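Local coordinates for protein alginate lyase A1-II' (Sphingomonas sp. A1, PDB 2CWS) that probably depolymerises the polysaccharide alginate by a lyase reaction, as the family-7 polysaccharide lyase domain of a longer protein, at residues A[13-18]-A[221-226]; A[126-131]-A[135-140]; A[39-44]-A[49-54]; A[81-84]-A[88-91]; A[184-187]-A[192-195]. All blocks are in the same frame, centred on the assembly; numbering follows the deposited sequence. Where two conformers were deposited one is given.

Interaction 1. Residues A[13-18]-A[221-226]. With SO4 (sulfate ion), chain C.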
# COMPACT_ATOMS: atom_id res chain seq x y z
N SER A 13 12.76 7.66 4.87
CA SER A 13 12.65 9.01 5.41
C SER A 13 11.32 9.66 5.14
O SER A 13 10.99 10.61 5.86
CB SER A 13 13.79 9.89 4.89
OG SER A 13 13.69 10.12 3.50
N HIS A 14 10.56 9.14 4.17
CA HIS A 14 9.24 9.67 3.85
C HIS A 14 8.19 8.56 3.92
O HIS A 14 7.20 8.55 3.15
CB HIS A 14 9.23 10.40 2.50
CG HIS A 14 9.99 11.66 2.61
ND1 HIS A 14 9.38 12.85 2.97
CD2 HIS A 14 11.31 11.93 2.42
CE1 HIS A 14 10.29 13.79 3.00
NE2 HIS A 14 11.46 13.27 2.67
N TRP A 15 8.33 7.66 4.88
CA TRP A 15 7.32 6.66 5.20
C TRP A 15 7.16 6.58 6.72
O TRP A 15 8.19 6.69 7.41
CB TRP A 15 7.72 5.28 4.70
CG TRP A 15 7.87 5.09 3.22
CD1 TRP A 15 9.02 5.11 2.49
CD2 TRP A 15 6.81 4.84 2.27
NE1 TRP A 15 8.77 4.89 1.16
CE2 TRP A 15 7.41 4.71 1.00
CE3 TRP A 15 5.41 4.70 2.39
CZ2 TRP A 15 6.66 4.45 -0.15
CZ3 TRP A 15 4.67 4.44 1.25
CH2 TRP A 15 5.31 4.33 0.01
N LYS A 16 5.97 6.29 7.19
CA LYS A 16 5.78 5.81 8.57
C LYS A 16 5.21 4.41 8.47
O LYS A 16 4.67 4.01 7.42
CB LYS A 16 4.91 6.74 9.42
CG LYS A 16 3.47 6.81 8.98
CD LYS A 16 2.65 7.70 9.93
CE LYS A 16 1.21 7.84 9.46
NZ LYS A 16 0.40 8.54 10.48
N LEU A 17 5.32 3.62 9.54
CA LEU A 17 4.88 2.26 9.55
C LEU A 17 3.71 2.07 10.50
O LEU A 17 3.77 2.51 11.65
CB LEU A 17 6.05 1.35 10.01
CG LEU A 17 5.73 -0.16 10.20
CD1 LEU A 17 5.34 -0.85 8.91
CD2 LEU A 17 6.96 -0.80 10.83
N GLN A 18 2.67 1.41 10.02
CA GLN A 18 1.47 1.08 10.80
C GLN A 18 1.50 -0.41 11.11
O GLN A 18 1.68 -1.23 10.19
CB GLN A 18 0.23 1.50 9.99
CG GLN A 18 0.20 2.99 9.76
CD GLN A 18 -0.85 3.45 8.80
OE1 GLN A 18 -1.10 2.73 7.80
NE2 GLN A 18 -1.41 4.61 9.03
N TYR A 221 11.86 -5.71 -2.02
CA TYR A 221 13.30 -5.63 -2.30
C TYR A 221 13.69 -4.23 -2.78
O TYR A 221 14.84 -3.85 -2.67
CB TYR A 221 13.70 -6.64 -3.40
CG TYR A 221 13.49 -8.07 -2.93
CD1 TYR A 221 12.32 -8.74 -3.27
CD2 TYR A 221 14.42 -8.72 -2.14
CE1 TYR A 221 12.08 -10.02 -2.85
CE2 TYR A 221 14.17 -10.01 -1.72
CZ TYR A 221 13.02 -10.66 -2.06
OH TYR A 221 12.75 -11.96 -1.66
N SER A 222 12.72 -3.45 -3.26
CA SER A 222 12.98 -2.06 -3.65
C SER A 222 11.65 -1.30 -3.51
O SER A 222 10.58 -1.92 -3.65
CB SER A 222 13.55 -1.97 -5.07
OG SER A 222 12.65 -2.53 -5.98
N LEU A 223 11.76 0.00 -3.25
CA LEU A 223 10.54 0.83 -3.03
C LEU A 223 10.94 2.27 -3.20
O LEU A 223 11.82 2.76 -2.48
CB LEU A 223 10.02 0.63 -1.60
CG LEU A 223 8.81 1.50 -1.19
CD1 LEU A 223 7.59 1.23 -2.04
CD2 LEU A 223 8.53 1.31 0.29
N SER A 224 10.33 2.97 -4.17
CA SER A 224 10.63 4.35 -4.39
C SER A 224 9.37 5.11 -4.77
O SER A 224 8.43 4.55 -5.32
CB SER A 224 11.74 4.55 -5.44
OG SER A 224 11.30 4.10 -6.68
N VAL A 225 9.40 6.41 -4.51
CA VAL A 225 8.33 7.32 -4.89
C VAL A 225 8.95 8.54 -5.56
O VAL A 225 9.93 9.07 -5.08
CB VAL A 225 7.53 7.75 -3.65
CG1 VAL A 225 6.52 8.82 -4.00
CG2 VAL A 225 6.85 6.56 -2.99
N SER A 226 8.30 8.98 -6.65
CA SER A 226 8.72 10.16 -7.40
C SER A 226 7.52 11.02 -7.67
O SER A 226 6.52 10.58 -8.22
CB SER A 226 9.38 9.74 -8.72
OG SER A 226 9.71 10.85 -9.54
S SO4 C . -3.06 8.78 8.92
O1 SO4 C . -2.19 7.72 8.14
O2 SO4 C . -2.21 9.46 9.82
O3 SO4 C . -3.70 9.64 8.04
O4 SO4 C . -4.03 7.88 9.55
O HOH W 1 11.26 4.58 -0.44

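Interaction 2. Residues A[126-131]-A[135-140]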
# COMPACT_ATOMS: atom_id res chain seq x y z
N LYS A 126 -6.04 -0.23 -4.95
CA LYS A 126 -5.67 -1.33 -4.07
C LYS A 126 -5.07 -2.45 -4.87
O LYS A 126 -5.72 -2.97 -5.80
CB LYS A 126 -6.90 -1.88 -3.31
CG LYS A 126 -7.62 -0.78 -2.51
CD LYS A 126 -9.06 -1.19 -2.11
CE LYS A 126 -9.97 -1.10 -3.37
NZ LYS A 126 -11.37 -1.48 -2.97
N ALA A 127 -3.83 -2.84 -4.56
CA ALA A 127 -3.15 -3.93 -5.26
C ALA A 127 -3.43 -5.20 -4.48
O ALA A 127 -2.81 -5.44 -3.43
CB ALA A 127 -1.67 -3.61 -5.41
N VAL A 128 -4.39 -5.99 -4.96
CA VAL A 128 -4.89 -7.17 -4.25
C VAL A 128 -4.22 -8.42 -4.76
O VAL A 128 -4.40 -8.80 -5.93
CB VAL A 128 -6.41 -7.29 -4.45
CG1 VAL A 128 -6.93 -8.50 -3.67
CG2 VAL A 128 -7.13 -6.00 -4.02
N PHE A 129 -3.41 -9.05 -3.90
CA PHE A 129 -2.67 -10.25 -4.24
C PHE A 129 -3.46 -11.48 -3.84
O PHE A 129 -3.88 -11.62 -2.69
CB PHE A 129 -1.30 -10.25 -3.54
CG PHE A 129 -0.52 -11.52 -3.85
CD1 PHE A 129 -0.67 -12.69 -3.13
CD2 PHE A 129 0.37 -11.51 -4.91
CE1 PHE A 129 -0.02 -13.83 -3.50
CE2 PHE A 129 1.03 -12.66 -5.28
CZ PHE A 129 0.82 -13.85 -4.57
N GLN A 130 -3.54 -12.42 -4.81
CA GLN A 130 -3.93 -13.83 -4.58
C GLN A 130 -2.89 -14.70 -5.25
O GLN A 130 -2.16 -14.26 -6.15
CB GLN A 130 -5.33 -14.14 -5.04
CG GLN A 130 -6.21 -13.09 -4.34
CD GLN A 130 -7.62 -13.56 -4.37
OE1 GLN A 130 -8.32 -13.29 -5.38
NE2 GLN A 130 -8.09 -14.24 -3.34
N ASP A 131 -2.82 -15.98 -4.80
CA ASP A 131 -1.84 -16.90 -5.39
C ASP A 131 -2.25 -17.34 -6.79
O ASP A 131 -2.95 -18.32 -6.98
CB ASP A 131 -1.70 -18.08 -4.44
CG ASP A 131 -0.72 -19.14 -4.90
OD1 ASP A 131 0.02 -18.89 -5.86
OD2 ASP A 131 -0.69 -20.19 -4.23
N ASP A 135 -4.95 -8.22 -8.67
CA ASP A 135 -6.01 -7.35 -9.15
C ASP A 135 -5.70 -5.93 -8.67
O ASP A 135 -5.75 -5.67 -7.47
CB ASP A 135 -7.33 -7.84 -8.58
CG ASP A 135 -8.54 -7.04 -9.02
OD1 ASP A 135 -8.45 -6.12 -9.85
OD2 ASP A 135 -9.63 -7.40 -8.45
N MET A 136 -5.35 -5.05 -9.60
CA MET A 136 -5.21 -3.63 -9.27
C MET A 136 -6.58 -2.99 -9.36
O MET A 136 -7.06 -2.67 -10.45
CB MET A 136 -4.42 -2.92 -10.39
CG MET A 136 -2.94 -3.19 -10.18
SD MET A 136 -2.24 -2.33 -8.77
CE MET A 136 -0.61 -2.05 -9.46
N GLN A 137 -7.23 -2.83 -8.24
CA GLN A 137 -8.60 -2.33 -8.15
C GLN A 137 -8.55 -0.81 -8.05
O GLN A 137 -7.81 -0.27 -7.24
CB GLN A 137 -9.28 -2.90 -6.90
CG GLN A 137 -9.39 -4.42 -6.99
CD GLN A 137 -10.05 -5.11 -5.80
OE1 GLN A 137 -10.26 -6.36 -5.83
NE2 GLN A 137 -10.35 -4.43 -4.77
N VAL A 138 -9.33 -0.15 -8.90
CA VAL A 138 -9.41 1.33 -8.86
C VAL A 138 -10.82 1.71 -8.53
O VAL A 138 -11.78 1.35 -9.26
CB VAL A 138 -8.95 1.97 -10.19
CG1 VAL A 138 -8.96 3.48 -10.05
CG2 VAL A 138 -7.56 1.48 -10.59
N LYS A 139 -11.02 2.42 -7.45
CA LYS A 139 -12.36 2.79 -7.05
C LYS A 139 -12.97 3.73 -8.06
O LYS A 139 -12.28 4.60 -8.60
CB LYS A 139 -12.27 3.43 -5.66
CG LYS A 139 -13.68 3.60 -5.04
CD LYS A 139 -13.66 4.16 -3.64
CE LYS A 139 -14.95 4.00 -2.87
NZ LYS A 139 -16.16 4.48 -3.61
N GLN A 140 -14.26 3.58 -8.34
CA GLN A 140 -14.92 4.43 -9.32
C GLN A 140 -15.14 5.86 -8.79
O GLN A 140 -14.71 6.82 -9.43
CB GLN A 140 -16.32 3.85 -9.71
CG GLN A 140 -16.11 2.58 -10.59
CD GLN A 140 -17.42 1.94 -10.97
OE1 GLN A 140 -17.60 1.58 -12.15
NE2 GLN A 140 -18.35 1.84 -10.06

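Interaction 3. Residues A[39-44]-A[49-54]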
# COMPACT_ATOMS: atom_id res chain seq x y z
N GLN A 39 8.76 -8.35 15.28
CA GLN A 39 8.12 -9.50 14.64
C GLN A 39 7.27 -9.08 13.44
O GLN A 39 6.98 -9.92 12.60
CB GLN A 39 7.24 -10.28 15.66
CG GLN A 39 6.05 -9.47 16.13
CD GLN A 39 5.31 -10.15 17.27
OE1 GLN A 39 5.06 -11.34 17.21
NE2 GLN A 39 4.90 -9.39 18.30
N TYR A 40 6.88 -7.81 13.39
CA TYR A 40 6.00 -7.34 12.32
C TYR A 40 6.74 -6.78 11.10
O TYR A 40 6.13 -6.55 10.07
CB TYR A 40 5.12 -6.21 12.85
CG TYR A 40 4.33 -6.63 14.08
CD1 TYR A 40 3.39 -7.62 14.05
CD2 TYR A 40 4.54 -5.92 15.30
CE1 TYR A 40 2.66 -8.00 15.20
CE2 TYR A 40 3.81 -6.27 16.42
CZ TYR A 40 2.86 -7.30 16.35
OH TYR A 40 2.15 -7.62 17.49
N PHE A 41 8.03 -6.51 11.27
CA PHE A 41 8.76 -5.70 10.30
C PHE A 41 10.26 -5.95 10.49
O PHE A 41 10.80 -5.54 11.53
CB PHE A 41 8.42 -4.25 10.55
CG PHE A 41 9.10 -3.27 9.62
CD1 PHE A 41 8.57 -3.02 8.36
CD2 PHE A 41 10.26 -2.58 10.03
CE1 PHE A 41 9.15 -2.08 7.52
CE2 PHE A 41 10.83 -1.63 9.19
CZ PHE A 41 10.28 -1.37 7.93
N TYR A 42 10.88 -6.61 9.52
CA TYR A 42 12.27 -7.00 9.75
C TYR A 42 12.93 -7.26 8.40
O TYR A 42 12.28 -7.38 7.38
CB TYR A 42 12.33 -8.26 10.62
CG TYR A 42 11.62 -9.47 10.06
CD1 TYR A 42 12.27 -10.37 9.25
CD2 TYR A 42 10.30 -9.72 10.39
CE1 TYR A 42 11.65 -11.49 8.72
CE2 TYR A 42 9.64 -10.87 9.91
CZ TYR A 42 10.32 -11.74 9.06
OH TYR A 42 9.75 -12.89 8.61
N THR A 43 14.27 -7.35 8.46
CA THR A 43 15.03 -7.73 7.25
C THR A 43 15.23 -9.23 7.29
O THR A 43 15.76 -9.76 8.27
CB THR A 43 16.38 -7.02 7.27
OG1 THR A 43 16.15 -5.62 7.16
CG2 THR A 43 17.25 -7.54 6.12
N ASP A 44 14.78 -9.92 6.22
CA ASP A 44 15.01 -11.36 6.15
C ASP A 44 16.41 -11.64 5.64
O ASP A 44 17.16 -10.74 5.26
CB ASP A 44 13.90 -12.03 5.33
CG ASP A 44 13.65 -13.46 5.69
OD1 ASP A 44 14.37 -14.03 6.52
OD2 ASP A 44 12.67 -14.01 5.15
N MET A 49 12.85 -6.26 2.98
CA MET A 49 12.02 -5.64 4.03
C MET A 49 10.74 -6.49 4.11
O MET A 49 10.00 -6.61 3.11
CB MET A 49 11.75 -4.20 3.67
CG MET A 49 10.74 -3.48 4.56
SD MET A 49 10.75 -1.70 4.37
CE MET A 49 10.42 -1.51 2.62
N THR A 50 10.49 -7.08 5.28
CA THR A 50 9.52 -8.15 5.44
C THR A 50 8.47 -7.69 6.44
O THR A 50 8.80 -7.26 7.55
CB THR A 50 10.26 -9.41 5.91
OG1 THR A 50 11.29 -9.73 5.00
CG2 THR A 50 9.26 -10.61 5.91
N PHE A 51 7.21 -7.84 6.03
CA PHE A 51 6.05 -7.38 6.80
C PHE A 51 5.25 -8.60 7.21
O PHE A 51 4.79 -9.37 6.32
CB PHE A 51 5.14 -6.51 5.92
CG PHE A 51 5.82 -5.27 5.35
CD1 PHE A 51 5.69 -4.05 6.02
CD2 PHE A 51 6.52 -5.34 4.17
CE1 PHE A 51 6.25 -2.91 5.47
CE2 PHE A 51 7.10 -4.19 3.63
CZ PHE A 51 6.94 -2.96 4.27
N TRP A 52 5.05 -8.80 8.52
CA TRP A 52 4.27 -9.92 9.03
C TRP A 52 3.08 -9.38 9.83
O TRP A 52 3.26 -8.45 10.64
CB TRP A 52 5.17 -10.85 9.93
CG TRP A 52 4.30 -11.92 10.56
CD1 TRP A 52 3.86 -13.06 9.90
CD2 TRP A 52 3.72 -11.98 11.87
NE1 TRP A 52 3.07 -13.80 10.73
CE2 TRP A 52 2.96 -13.15 11.97
CE3 TRP A 52 3.81 -11.11 13.00
CZ2 TRP A 52 2.26 -13.54 13.11
CZ3 TRP A 52 3.12 -11.49 14.14
CH2 TRP A 52 2.36 -12.69 14.19
N ALA A 53 1.90 -9.96 9.60
CA ALA A 53 0.73 -9.52 10.38
C ALA A 53 -0.21 -10.70 10.58
O ALA A 53 -0.53 -11.40 9.61
CB ALA A 53 -0.04 -8.39 9.68
N PRO A 54 -0.68 -10.91 11.79
CA PRO A 54 -1.65 -11.96 12.09
C PRO A 54 -3.07 -11.49 11.83
O PRO A 54 -3.41 -10.32 11.99
CB PRO A 54 -1.43 -12.21 13.60
CG PRO A 54 -1.09 -10.83 14.12
CD PRO A 54 -0.25 -10.17 13.05

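Interaction 4. Residues A[81-84]-A[88-91]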
# COMPACT_ATOMS: atom_id res chain seq x y z
N VAL A 81 -0.10 16.50 5.11
CA VAL A 81 0.50 16.99 3.88
C VAL A 81 0.56 15.87 2.85
O VAL A 81 1.27 14.89 3.03
CB VAL A 81 1.91 17.54 4.13
CG1 VAL A 81 2.53 18.07 2.83
CG2 VAL A 81 1.90 18.67 5.19
N ASN A 82 -0.25 15.99 1.80
CA ASN A 82 -0.43 14.89 0.83
C ASN A 82 -0.51 15.51 -0.56
O ASN A 82 -0.48 16.73 -0.69
CB ASN A 82 -1.70 14.06 1.18
CG ASN A 82 -1.54 13.46 2.57
OD1 ASN A 82 -2.18 13.98 3.56
ND2 ASN A 82 -0.67 12.52 2.73
N TRP A 83 -0.56 14.67 -1.61
CA TRP A 83 -0.45 15.16 -2.98
C TRP A 83 -1.77 15.09 -3.72
O TRP A 83 -2.74 14.48 -3.28
CB TRP A 83 0.68 14.44 -3.70
CG TRP A 83 0.73 12.95 -3.61
CD1 TRP A 83 1.42 12.20 -2.68
CD2 TRP A 83 0.05 11.99 -4.45
NE1 TRP A 83 1.27 10.85 -2.92
CE2 TRP A 83 0.41 10.71 -4.00
CE3 TRP A 83 -0.80 12.12 -5.58
CZ2 TRP A 83 -0.06 9.55 -4.61
CZ3 TRP A 83 -1.26 10.95 -6.17
CH2 TRP A 83 -0.90 9.69 -5.69
N GLY A 84 -1.82 15.79 -4.86
CA GLY A 84 -3.05 15.98 -5.59
C GLY A 84 -3.11 15.29 -6.94
O GLY A 84 -2.18 14.63 -7.39
N THR A 88 2.48 14.36 -11.84
CA THR A 88 2.82 12.94 -11.90
C THR A 88 3.36 12.46 -10.58
O THR A 88 4.21 13.08 -9.97
CB THR A 88 3.83 12.71 -13.04
OG1 THR A 88 3.18 12.93 -14.29
CG2 THR A 88 4.35 11.30 -13.04
N HIS A 89 2.81 11.33 -10.15
CA HIS A 89 3.04 10.77 -8.82
C HIS A 89 3.22 9.28 -8.99
O HIS A 89 2.22 8.61 -9.38
CB HIS A 89 1.80 11.05 -7.95
CG HIS A 89 1.43 12.52 -8.00
ND1 HIS A 89 2.16 13.47 -7.33
CD2 HIS A 89 0.50 13.16 -8.74
CE1 HIS A 89 1.64 14.67 -7.60
NE2 HIS A 89 0.63 14.49 -8.45
N THR A 90 4.41 8.74 -8.75
CA THR A 90 4.70 7.37 -9.14
C THR A 90 5.38 6.60 -8.03
O THR A 90 6.42 7.04 -7.54
CB THR A 90 5.63 7.35 -10.37
OG1 THR A 90 4.91 8.10 -11.39
CG2 THR A 90 5.87 5.92 -10.85
N MET A 91 4.85 5.44 -7.69
CA MET A 91 5.52 4.48 -6.80
C MET A 91 5.96 3.29 -7.61
O MET A 91 5.17 2.75 -8.40
CB MET A 91 4.53 4.08 -5.69
CG MET A 91 5.14 2.97 -4.81
SD MET A 91 4.17 2.66 -3.31
CE MET A 91 2.65 2.00 -4.09

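Interaction 5. Residues A[184-187]-A[192-195]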
# COMPACT_ATOMS: atom_id res chain seq x y z
N VAL A 184 -7.02 3.72 -15.71
CA VAL A 184 -8.38 4.13 -15.32
C VAL A 184 -8.40 5.63 -15.11
O VAL A 184 -7.62 6.15 -14.30
CB VAL A 184 -8.82 3.41 -14.04
CG1 VAL A 184 -10.22 3.87 -13.61
CG2 VAL A 184 -8.79 1.89 -14.21
N ASP A 185 -9.29 6.34 -15.81
CA ASP A 185 -9.39 7.79 -15.66
C ASP A 185 -10.36 8.07 -14.51
O ASP A 185 -11.54 8.17 -14.69
CB ASP A 185 -9.78 8.41 -16.99
CG ASP A 185 -9.91 9.91 -16.90
OD1 ASP A 185 -9.71 10.48 -15.82
OD2 ASP A 185 -10.20 10.49 -17.99
N PHE A 186 -9.81 8.18 -13.30
CA PHE A 186 -10.67 8.30 -12.14
C PHE A 186 -11.27 9.69 -12.02
O PHE A 186 -12.47 9.79 -11.75
CB PHE A 186 -9.94 7.85 -10.83
CG PHE A 186 -8.70 8.65 -10.45
CD1 PHE A 186 -8.78 9.68 -9.53
CD2 PHE A 186 -7.44 8.31 -10.97
CE1 PHE A 186 -7.66 10.38 -9.13
CE2 PHE A 186 -6.33 9.02 -10.60
CZ PHE A 186 -6.41 10.05 -9.65
N VAL A 187 -10.52 10.76 -12.29
CA VAL A 187 -11.19 12.05 -12.30
C VAL A 187 -12.26 12.11 -13.39
O VAL A 187 -13.30 12.77 -13.18
CB VAL A 187 -10.12 13.16 -12.44
CG1 VAL A 187 -10.70 14.47 -12.90
CG2 VAL A 187 -9.34 13.32 -11.11
N GLY A 192 -15.37 14.59 -8.37
CA GLY A 192 -15.12 14.76 -6.92
C GLY A 192 -13.79 14.24 -6.47
O GLY A 192 -13.35 14.63 -5.37
N TRP A 193 -13.10 13.41 -7.23
CA TRP A 193 -11.73 13.04 -6.83
C TRP A 193 -10.80 14.26 -6.82
O TRP A 193 -9.77 14.22 -6.16
CB TRP A 193 -11.18 11.97 -7.76
CG TRP A 193 -11.73 10.59 -7.62
CD1 TRP A 193 -12.55 9.98 -8.54
CD2 TRP A 193 -11.52 9.65 -6.56
NE1 TRP A 193 -12.88 8.69 -8.12
CE2 TRP A 193 -12.23 8.49 -6.90
CE3 TRP A 193 -10.78 9.68 -5.36
CZ2 TRP A 193 -12.25 7.34 -6.10
CZ3 TRP A 193 -10.81 8.53 -4.57
CH2 TRP A 193 -11.53 7.39 -4.92
N LYS A 194 -11.15 15.35 -7.48
CA LYS A 194 -10.33 16.55 -7.39
C LYS A 194 -10.44 17.20 -6.02
O LYS A 194 -9.61 18.06 -5.72
CB LYS A 194 -10.75 17.58 -8.45
CG LYS A 194 -10.50 17.15 -9.90
CD LYS A 194 -10.91 18.26 -10.85
CE LYS A 194 -10.84 17.87 -12.30
NZ LYS A 194 -11.05 19.05 -13.20
N ASN A 195 -11.42 16.80 -5.19
CA ASN A 195 -11.57 17.36 -3.83
C ASN A 195 -10.95 16.48 -2.76
O ASN A 195 -11.19 16.71 -1.57
CB ASN A 195 -13.07 17.51 -3.53
CG ASN A 195 -13.70 18.57 -4.45
OD1 ASN A 195 -13.06 19.58 -4.75
ND2 ASN A 195 -14.93 18.29 -4.89

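Interaction 1. Residues A[13-18]-A[221-226]
Trp15 meets Leu223 and Val225 between the two packed sheets of a beta-sandwich, the jelly-roll type of fold found across the concanavalin-like clan. Strand 15-18 belongs to one sheet and strand 215-228 to the other, so side chains rather than backbone bonds join them. With CG anti to its carbonyl carbon (chi1 -64°), Trp15 sends its indole across the interior. Leu223 reaches back from the opposite direction, and its CD2 settles obliquely on the ring, 3.6 Å from Trp15 CE2. Val225, two residues on and therefore on the same side of its strand, adds CG2 at 3.5 Å from Trp15 CZ2. Compact branched side chains suit these places because their methyls fit against a broad flat ring. Were Trp15 replaced by an alanine, both methyls would probably lose the ring they pack against, and a bridging water its donor on this strand. Phe200 and Met91 also pack on the indole, which is buried. On the face of strand 15-18 turned away from Trp15, the long Lys16 chain reaches a sulfate that Arg71 also binds, probably from the crystallisation liquor; Lys16 NZ donates to SO4 O2 at 2.8 Å and also forms a salt bridge with Glu26. The indole N-H is satisfied too: at the ring edge and in its plane, a water accepts from Trp15 NE1 at 3.0 Å and donates to Leu223 O at 2.8 Å.

Interaction 2. Residues A[126-131]-A[135-140]
The flat amide of Gln137 has Val128 CG2 over one face, 3.5 Å from Gln137 CD, while Lys126 CE passes beside the amide near its plane. The extended Gln137 chain lies across the hairpin, so that it touches Lys126 and Val128. Asp135 shares that face of the sheet, and its flat carboxylate is held at both oxygens, OD1 by Asn151 N and OD2 by His150 ND1. Lys126, bent at chi3 (-75°), carries its ammonium to a salt bridge with Asp148.

Beneath the side chains, two antiparallel hydrogen-bonded pairs close the hairpin. Lys126 and Gln137 exchange two backbone bonds, Lys126 N to Gln137 O and Gln137 N to Lys126 O, each 2.9 Å. Val128 and Asp135 repeat the pattern with nearly straight bonds (N-H...O 168°). Between them, the non-hydrogen-bonded pair Ala127 and Met136 faces the other way; in the conformer described, Met136 SD lies 3.6 Å from Ala127 CB. The small alanine suits a place where the flexible thioether, together with Met164 of strand 162-169, fills the interior.

The chemistry thus differs by face: Ala127 and Met136 face the second sheet, while the other face mixes Val128 with lysine, glutamine and a buried aspartate whose oxygens are both bonded, a mixture perhaps consistent with family-7 lyases receiving an anionic polysaccharide along one sheet.

Interaction 3. Residues A[39-44]-A[49-54]
Trp52 covers the turn into strand 41-43 by lying against Gln39 and Tyr40. Its CB starts 3.4 Å from Gln39 O and faces the edge of the Tyr42 ring. CG anti to the backbone N (chi1 174°) swings the indole past residues 39 and 40. Along the six-membered ring, Trp52 CE3 lies 3.4 Å from Gln39 O and 3.7 Å from Tyr40 CD1, and Trp52 CZ3 meets Gln39 OE1 and Tyr40 CE1. The two rings touch rim to rim with planes only 11° apart. A broad indole suits the place, covering both the Gln39 backbone and the Tyr40 rim. At the pyrrole side, Trp52 NE1 makes a weak hydrogen bond to Ser215 OG.

Backbone bonds fix the hairpin: Trp52 N to Tyr40 O, and the Tyr42-Thr50 pair. Thr50 CB sits over the face of the Tyr42 ring, a CH-pi contact 3.9 Å from the centroid. On the other side, Phe41 turns its edge toward the face of Phe51, offset, and Met49 SD approaches the Phe41 ring obliquely, a Met-aromatic contact.

The hairpin forms one margin of its sheet: strand 49-54 pairs onward with strand 215-228, helix 6-9 covers Phe41 and Met49 through Pro6, and Phe51 reaches Leu70 of strand 67-72.

Interaction 4. Residues A[81-84]-A[88-91]
Trp83 and Gly84 carry the contact of this loop with His89, at the start of strand 88-99. Just before them, the loop passes Asn82, whose side chain packs on Tyr199 and Ile114. Trp83 comes next, its CG placed between the backbone N and the carbonyl carbon (chi1 48°), which turns the indole against the histidine. The six-membered ring and the imidazole make an offset stack, planes 14° apart and centroids 4.4 Å from each other. The rings come closest where Trp83 CE3 lies over the imidazole face, 3.3 Å from His89 CG. The two side chains run antiparallel and overlap, so the methylene joins in: His89 CB sits over the face of the six-membered ring in a CH-pi contact, 3.6 Å from its centroid. A broad indole suits this place because it can receive both the imidazole and the CB, while its polar edge is satisfied by Trp83 NE1 bonding to Glu72.

At Gly84 the backbone takes over. Its O approaches His89 NE2 to 3.0 Å, but the angle is too poor for a hydrogen bond; NE2 is instead bound to Gln86 O. His89 ND1 pairs with His227 ND1, so both imidazole nitrogens have partners, which should hold the ring's rotation.

Around this pair, Trp83 bonds through its backbone to Tyr198, and its ring meets Phe200, both of strand 197-202, while strand 88-99 runs between strands 162-169 and 215-228.

Interaction 5. Residues A[184-187]-A[192-195]
Aromatic contact dominates here: Phe186 points its edge at the face of Trp193, with the planes 89° apart and the centroid of the phenyl 5.3 Å from that of the five-membered ring. Phe186 CD1 is the atom that touches, 3.6 Å from Trp193 CG in a T-shaped (edge-to-face) arrangement. The phenyl gets there because CG stands between the backbone N and the carbonyl carbon (chi1 61°). Trp193 CD1 also comes to 3.2 Å from Phe186 O, so the indole lies against backbone as well as ring.

Apolar packing widens the contact. Val187 CG2 passes 4.1 Å from Trp193 CB, and Val187 CG1 presses on Lys194 CE at 3.5 Å, tighter than usual for two carbons. A lysine suits this exposed spot, since its methylenes can lie over valine while the chain runs on toward solvent.

Polar bonds anchor the ends. Trp193 NE1 donates to Gln140 O, which ties the indole to the chain just after strand 133-139. A leucine in place of Trp193 would probably leave that carbonyl without its donor and the Phe186 edge without a flat face to meet. Asp185 OD1 accepts from Gly188 N.

That last bond makes Asp185 the N-cap of helix 186-189: the arrangement is a short capped helix and a 3-10 turn, joined by an aromatic pair, linking strand 180-185 of one sandwich sheet to strand 197-202 of the other.

Interactions 2 and 3 are hairpins, held by backbone hydrogen bonds and built into different sheets of the sandwich; the others rely on a tryptophan instead. Interactions 2 and 4 are buried; 1, 3 and 5 only partly. Interaction 1 packs between the sheets and touches interaction 3, where Leu17 CD2 meets Phe41 CG at 3.5 Å, and interaction 4, where Met91 SD lies near Trp15 and Leu223. Interactions 1 and 4 also share neighbouring strands, 215-228 and 88-99. Interaction 4 stacks rings, whereas interaction 5, farther from the centre, crosses them edge to face and ends in exposed Lys194. Interaction 5 reaches interaction 2 through Trp193, and the centres of interactions 3 and 5 lie about 34 Å apart.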